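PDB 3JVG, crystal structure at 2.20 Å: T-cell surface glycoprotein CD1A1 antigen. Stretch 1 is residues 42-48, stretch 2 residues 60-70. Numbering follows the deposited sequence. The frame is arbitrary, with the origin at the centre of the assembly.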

# COMPACT_ATOMS: atom_id res chain seq x y z
N THR A 42 -4.52 -8.71 20.13
CA THR A 42 -5.76 -9.32 20.64
C THR A 42 -6.54 -10.02 19.56
O THR A 42 -7.37 -10.90 19.85
CB THR A 42 -6.73 -8.30 21.23
OG1 THR A 42 -7.19 -7.44 20.18
CG2 THR A 42 -6.08 -7.47 22.36
N GLY A 43 -6.32 -9.60 18.31
CA GLY A 43 -7.04 -10.16 17.18
C GLY A 43 -8.46 -9.63 16.99
O GLY A 43 -9.23 -10.19 16.20
N ASN A 44 -8.80 -8.56 17.72
CA ASN A 44 -10.09 -7.90 17.59
C ASN A 44 -10.02 -6.97 16.40
O ASN A 44 -8.97 -6.40 16.13
CB ASN A 44 -10.44 -7.05 18.83
CG ASN A 44 -10.87 -7.90 20.04
OD1 ASN A 44 -10.83 -7.40 21.18
ND2 ASN A 44 -11.27 -9.16 19.81
N ILE A 45 -11.14 -6.84 15.70
CA ILE A 45 -11.19 -6.00 14.54
C ILE A 45 -11.37 -4.57 14.96
O ILE A 45 -12.12 -4.29 15.88
CB ILE A 45 -12.27 -6.42 13.61
CG1 ILE A 45 -11.76 -7.64 12.83
CG2 ILE A 45 -12.67 -5.29 12.68
CD1 ILE A 45 -12.41 -8.98 13.22
N ARG A 46 -10.67 -3.68 14.28
CA ARG A 46 -10.75 -2.24 14.52
C ARG A 46 -11.36 -1.62 13.27
O ARG A 46 -10.99 -2.02 12.17
CB ARG A 46 -9.33 -1.67 14.71
CG ARG A 46 -8.56 -2.28 15.89
CD ARG A 46 -7.09 -1.79 15.97
N TYR A 47 -12.25 -0.66 13.46
CA TYR A 47 -13.01 -0.01 12.38
C TYR A 47 -12.58 1.41 12.27
O TYR A 47 -12.62 2.15 13.24
CB TYR A 47 -14.51 -0.01 12.69
CG TYR A 47 -15.10 -1.39 12.81
CD1 TYR A 47 -15.11 -2.07 14.03
CD2 TYR A 47 -15.62 -2.03 11.68
CE1 TYR A 47 -15.65 -3.34 14.12
CE2 TYR A 47 -16.14 -3.30 11.77
CZ TYR A 47 -16.16 -3.94 13.00
OH TYR A 47 -16.66 -5.21 13.06
N TYR A 48 -12.13 1.81 11.10
CA TYR A 48 -11.50 3.13 10.94
C TYR A 48 -12.45 4.20 10.36
O TYR A 48 -12.17 5.38 10.45
CB TYR A 48 -10.33 3.01 9.97
CG TYR A 48 -9.12 2.20 10.44
CD1 TYR A 48 -8.89 1.94 11.80
CD2 TYR A 48 -8.16 1.77 9.52
CE1 TYR A 48 -7.77 1.25 12.23
CE2 TYR A 48 -7.03 1.08 9.95
CZ TYR A 48 -6.86 0.82 11.31
OH TYR A 48 -5.75 0.14 11.73
N ASP A 60 -24.86 -9.06 11.55
CA ASP A 60 -23.95 -9.22 10.42
C ASP A 60 -22.49 -8.98 10.77
O ASP A 60 -21.65 -9.83 10.45
CB ASP A 60 -24.37 -8.37 9.20
CG ASP A 60 -25.56 -8.98 8.46
OD1 ASP A 60 -26.17 -8.28 7.63
OD2 ASP A 60 -25.92 -10.15 8.75
N TRP A 61 -22.20 -7.85 11.43
CA TRP A 61 -20.87 -7.64 11.99
C TRP A 61 -20.33 -8.81 12.84
O TRP A 61 -19.17 -9.24 12.62
CB TRP A 61 -20.70 -6.27 12.68
CG TRP A 61 -20.64 -5.19 11.66
CD1 TRP A 61 -21.56 -4.17 11.50
CD2 TRP A 61 -19.66 -5.02 10.62
NE1 TRP A 61 -21.21 -3.40 10.44
CE2 TRP A 61 -20.05 -3.90 9.87
CE3 TRP A 61 -18.51 -5.75 10.22
CZ2 TRP A 61 -19.31 -3.44 8.76
CZ3 TRP A 61 -17.77 -5.30 9.14
CH2 TRP A 61 -18.18 -4.17 8.41
N ASP A 62 -21.14 -9.32 13.76
CA ASP A 62 -20.75 -10.46 14.56
C ASP A 62 -20.31 -11.67 13.70
O ASP A 62 -19.35 -12.36 14.06
CB ASP A 62 -21.87 -10.96 15.43
CG ASP A 62 -22.34 -9.94 16.50
OD1 ASP A 62 -21.64 -8.99 16.88
OD2 ASP A 62 -23.45 -10.15 16.97
N VAL A 63 -21.09 -11.98 12.65
CA VAL A 63 -20.76 -13.07 11.76
C VAL A 63 -19.46 -12.79 10.95
O VAL A 63 -18.60 -13.67 10.78
CB VAL A 63 -21.96 -13.42 10.81
CG1 VAL A 63 -21.53 -14.47 9.73
CG2 VAL A 63 -23.09 -13.97 11.62
N ILE A 64 -19.32 -11.56 10.48
CA ILE A 64 -18.12 -11.14 9.77
C ILE A 64 -16.89 -11.27 10.68
O ILE A 64 -15.92 -11.92 10.28
CB ILE A 64 -18.32 -9.75 9.18
CG1 ILE A 64 -19.43 -9.83 8.10
CG2 ILE A 64 -17.03 -9.21 8.62
CD1 ILE A 64 -19.78 -8.51 7.49
N GLU A 65 -16.96 -10.76 11.91
CA GLU A 65 -15.82 -10.85 12.85
C GLU A 65 -15.44 -12.29 13.16
O GLU A 65 -14.28 -12.69 13.02
CB GLU A 65 -16.07 -10.08 14.15
CG GLU A 65 -16.19 -8.58 13.92
CD GLU A 65 -15.90 -7.72 15.15
OE1 GLU A 65 -15.28 -8.22 16.16
OE2 GLU A 65 -16.25 -6.52 15.11
N SER A 66 -16.42 -13.08 13.55
CA SER A 66 -16.21 -14.49 13.81
C SER A 66 -15.66 -15.25 12.59
O SER A 66 -14.83 -16.12 12.77
CB SER A 66 -17.51 -15.13 14.36
OG SER A 66 -17.34 -16.52 14.58
N SER A 67 -16.13 -14.95 11.38
CA SER A 67 -15.55 -15.59 10.18
C SER A 67 -14.10 -15.15 9.92
O SER A 67 -13.25 -15.97 9.60
CB SER A 67 -16.39 -15.33 8.96
OG SER A 67 -17.71 -15.84 9.17
N ILE A 68 -13.82 -13.86 10.07
CA ILE A 68 -12.44 -13.41 10.01
C ILE A 68 -11.53 -14.13 11.01
O ILE A 68 -10.47 -14.66 10.63
CB ILE A 68 -12.31 -11.88 10.11
CG1 ILE A 68 -12.87 -11.22 8.84
CG2 ILE A 68 -10.88 -11.49 10.28
CD1 ILE A 68 -13.02 -9.66 8.95
N LYS A 69 -11.96 -14.18 12.28
CA LYS A 69 -11.13 -14.74 13.32
C LYS A 69 -10.94 -16.25 13.10
O LYS A 69 -9.84 -16.77 13.34
CB LYS A 69 -11.70 -14.47 14.69
CG LYS A 69 -11.76 -12.99 15.07
CD LYS A 69 -12.48 -12.79 16.46
CE LYS A 69 -12.06 -11.44 17.09
NZ LYS A 69 -12.77 -11.16 18.40
N SER A 70 -11.99 -16.96 12.64
CA SER A 70 -11.86 -18.38 12.32
C SER A 70 -10.92 -18.55 11.15
O SER A 70 -10.08 -19.47 11.16
CB SER A 70 -13.21 -19.05 11.95
OG SER A 70 -14.18 -18.88 12.97

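How does the contact begin, ahead of the strand? Thr-42 stays out of reach of the helix, but its OG1 accepts a hydrogen bond from Asn-44 N at 3.1 Å, which ties the turn together. Between them, Gly-43 has a positive phi of 79°, a conformation that by itself favours glycine. Its carbonyl faces the long side chain of Lys-69, with Gly-43 O 3.2 Å from Lys-69 CE. The CA-to-CB bond of Lys-69 points sideways, yet its extended chain, with chi1 in m and the other three angles in t, carries the far end to the loop.

What does Ile-45 do as the strand begins? It points toward the helix and packs through the tip of its side chain. Ile-45 CD1 lies 3.9 Å from Glu-65 CG and 4.2 Å from Ile-68 CG2, so the methyl meets side chains one helical turn apart. The contact with Glu-65 is made to the aliphatic part of an acidic residue, leaving the carboxylate free for a polar partner.

Why does Arg-46 take no part while Tyr-47 does? Side chains alternate along a strand: Arg-46 points away, and Tyr-47, like Ile-45, points toward the helix. Tyr-47 OH donates a very short hydrogen bond to Glu-65 OE2, at 2.5 Å; that oxygen is also hydrogen-bonded elsewhere in the structure.

How is the tyrosine ring itself held? It turns its edge to the face of Trp-61, the planes at 81° and the centroid of the tyrosine ring 5.1 Å from that of the indole's six-membered ring. Tyr-47 CE2 approaches Trp-61 CZ3 to 3.7 Å. Trp-61 and Glu-65 are one turn apart on the helix, so a single tyrosine combines aromatic packing with a polar anchor. Tyr-48, beyond the strand, makes no contact.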